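Local atomic coordinates of 3-oxo-tetronate kinase (Salmonella typhimurium, PDB entry 3DQQ), a protein that probably catalyses the ATP-dependent phosphorylation of 3-oxo-tetronate to 3-oxo-tetronate 4-phosphate. Residues A269-H274 and F411-Q416. Residues are numbered along the deposited sequence; the frame is centred on the assembly and turned at random.
Sequences AFYRQH and FFIRAQ
This is helix-to-helix packing in the nucleotide-binding C-terminal domain of a four-carbon acid sugar kinase. The last turn of helix 262-271 and the loop after it meet the C-terminal helix 411-417. Their backbones come closest at Tyr271 and Phe412, with CA atoms 6.5 Å apart. Tyr271 has CG anti to its backbone N (chi1 -167°), which carries its ring past the end of its own helix and against helix 411-417. Phe412 turns an edge to the face of this ring in a T-shaped pair, with centroids 5.7 Å apart and planes at 73°. Phe412 CB also sits over that face, 3.9 Å from the Tyr271 centroid, as a CH-pi contact. Ile413 CG1 meets the rim of the same ring, 3.8 Å from Tyr271 CD2. The OH of the buried Tyr271 is hydrogen-bonded to the carbonyl oxygen of Ala310. Phe412 also packs on Ile358 and Ala360 of strand 356-360. Its side chain is about 8 Å from that of Ser259, a probable ATP-binding residue. On the more exposed side, the Ile413 tip touches two rings that pack on each other. Its CD1 lies 3.6 Å from Phe270 CE2 and stands over one face of the His274 ring, 4.1 Å from the imidazole centroid.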
loop_
_atom_site.group_PDB
_atom_site.type_symbol
_atom_site.label_atom_id
_atom_site.label_comp_id
_atom_site.label_asym_id
_atom_site.label_seq_id
_atom_site.Cartn_x
_atom_site.Cartn_y
_atom_site.Cartn_z
ATOM N N ALA A 269 -9.553 6.268 14.234
ATOM C CA ALA A 269 -10.501 7.391 14.068
ATOM C C ALA A 269 -11.685 7.237 15.043
ATOM O O ALA A 269 -12.096 8.201 15.684
ATOM C CB ALA A 269 -10.967 7.474 12.656
ATOM N N PHE A 270 -12.174 6.011 15.208
ATOM C CA PHE A 270 -13.307 5.725 16.094
ATOM C C PHE A 270 -12.919 5.865 17.553
ATOM O O PHE A 270 -13.451 6.717 18.260
ATOM C CB PHE A 270 -13.831 4.310 15.814
ATOM C CG PHE A 270 -14.959 3.879 16.721
ATOM C CD1 PHE A 270 -16.266 4.279 16.463
ATOM C CD2 PHE A 270 -14.711 3.036 17.811
ATOM C CE1 PHE A 270 -17.312 3.872 17.288
ATOM C CE2 PHE A 270 -15.753 2.613 18.656
ATOM C CZ PHE A 270 -17.058 3.038 18.396
ATOM N N TYR A 271 -11.957 5.049 17.978
ATOM C CA TYR A 271 -11.499 5.037 19.359
ATOM C C TYR A 271 -11.098 6.398 19.919
ATOM O O TYR A 271 -11.278 6.642 21.121
ATOM C CB TYR A 271 -10.317 4.098 19.514
ATOM C CG TYR A 271 -9.966 3.788 20.948
ATOM C CD1 TYR A 271 -8.769 4.219 21.499
ATOM C CD2 TYR A 271 -10.837 3.058 21.751
ATOM C CE1 TYR A 271 -8.438 3.929 22.815
ATOM C CE2 TYR A 271 -10.522 2.762 23.065
ATOM C CZ TYR A 271 -9.320 3.201 23.602
ATOM O OH TYR A 271 -9.011 2.908 24.910
ATOM N N ARG A 272 -10.547 7.278 19.082
ATOM C CA ARG A 272 -9.950 8.528 19.594
ATOM C C ARG A 272 -11.009 9.539 20.106
ATOM O O ARG A 272 -10.699 10.461 20.848
ATOM C CB ARG A 272 -9.023 9.161 18.546
ATOM C CG ARG A 272 -9.652 10.244 17.765
ATOM C CD ARG A 272 -9.011 10.529 16.409
ATOM N NE ARG A 272 -7.553 10.394 16.257
ATOM C CZ ARG A 272 -6.644 11.183 16.810
ATOM N NH1 ARG A 272 -7.000 12.150 17.642
ATOM N NH2 ARG A 272 -5.370 10.970 16.569
ATOM N N GLN A 273 -12.253 9.329 19.687
ATOM C CA GLN A 273 -13.410 10.031 20.225
ATOM C C GLN A 273 -13.831 9.570 21.597
ATOM O O GLN A 273 -14.634 10.233 22.237
ATOM C CB GLN A 273 -14.577 9.841 19.277
ATOM C CG GLN A 273 -14.312 10.575 17.996
ATOM C CD GLN A 273 -15.226 10.193 16.892
ATOM O OE1 GLN A 273 -14.845 9.424 16.021
ATOM N NE2 GLN A 273 -16.443 10.733 16.898
ATOM N N HIS A 274 -13.311 8.440 22.048
ATOM C CA HIS A 274 -13.751 7.859 23.299
ATOM C C HIS A 274 -12.679 7.816 24.355
ATOM O O HIS A 274 -12.976 7.552 25.514
ATOM C CB HIS A 274 -14.253 6.444 23.065
ATOM C CG HIS A 274 -15.393 6.376 22.106
ATOM N ND1 HIS A 274 -16.704 6.524 22.499
ATOM C CD2 HIS A 274 -15.420 6.190 20.765
ATOM C CE1 HIS A 274 -17.491 6.434 21.441
ATOM N NE2 HIS A 274 -16.738 6.227 20.375
ATOM N N PHE A 411 -12.963 -2.402 17.583
ATOM C CA PHE A 411 -12.044 -3.354 18.194
ATOM C C PHE A 411 -11.423 -2.900 19.512
ATOM O O PHE A 411 -11.476 -3.627 20.512
ATOM C CB PHE A 411 -10.928 -3.666 17.228
ATOM C CG PHE A 411 -9.883 -4.609 17.780
ATOM C CD1 PHE A 411 -10.131 -5.960 17.879
ATOM C CD2 PHE A 411 -8.633 -4.146 18.145
ATOM C CE1 PHE A 411 -9.173 -6.814 18.360
ATOM C CE2 PHE A 411 -7.691 -4.992 18.621
ATOM C CZ PHE A 411 -7.967 -6.331 18.744
ATOM N N PHE A 412 -10.849 -1.701 19.516
ATOM C CA PHE A 412 -10.129 -1.215 20.682
ATOM C C PHE A 412 -11.049 -1.006 21.876
ATOM O O PHE A 412 -10.585 -1.061 23.037
ATOM C CB PHE A 412 -9.421 0.115 20.397
ATOM C CG PHE A 412 -8.358 0.054 19.353
ATOM C CD1 PHE A 412 -7.488 -0.995 19.273
ATOM C CD2 PHE A 412 -8.192 1.092 18.483
ATOM C CE1 PHE A 412 -6.501 -1.031 18.312
ATOM C CE2 PHE A 412 -7.176 1.058 17.507
ATOM C CZ PHE A 412 -6.341 -0.002 17.435
ATOM N N ILE A 413 -12.329 -0.723 21.614
ATOM C CA ILE A 413 -13.299 -0.689 22.708
ATOM C C ILE A 413 -13.666 -2.113 23.135
ATOM O O ILE A 413 -13.629 -2.425 24.320
ATOM C CB ILE A 413 -14.584 0.080 22.371
ATOM C CG1 ILE A 413 -14.294 1.556 22.220
ATOM C CG2 ILE A 413 -15.561 -0.026 23.490
ATOM C CD1 ILE A 413 -15.526 2.396 22.202
ATOM N N ARG A 414 -13.993 -2.982 22.180
ATOM C CA ARG A 414 -14.496 -4.302 22.547
ATOM C C ARG A 414 -13.466 -5.040 23.344
ATOM O O ARG A 414 -13.804 -5.626 24.362
ATOM C CB ARG A 414 -14.947 -5.108 21.328
ATOM C CG ARG A 414 -16.123 -4.372 20.611
ATOM C CD ARG A 414 -16.927 -5.221 19.604
ATOM N NE ARG A 414 -16.032 -5.998 18.743
ATOM C CZ ARG A 414 -15.667 -7.262 18.966
ATOM N NH1 ARG A 414 -16.112 -7.949 20.022
ATOM N NH2 ARG A 414 -14.845 -7.844 18.102
ATOM N N ALA A 415 -12.208 -4.946 22.911
ATOM C CA ALA A 415 -11.081 -5.538 23.617
ATOM C C ALA A 415 -11.142 -5.297 25.122
ATOM O O ALA A 415 -10.689 -6.107 25.906
ATOM C CB ALA A 415 -9.798 -4.969 23.064
ATOM N N GLN A 416 -11.704 -4.161 25.513
ATOM C CA GLN A 416 -11.748 -3.754 26.896
ATOM C C GLN A 416 -13.094 -4.033 27.532
ATOM O O GLN A 416 -13.167 -4.537 28.632
ATOM C CB GLN A 416 -11.460 -2.258 26.981
ATOM C CG GLN A 416 -9.999 -1.890 26.869
ATOM C CD GLN A 416 -9.765 -0.389 26.780
ATOM O OE1 GLN A 416 -9.888 0.214 25.719
ATOM N NE2 GLN A 416 -9.408 0.208 27.888
#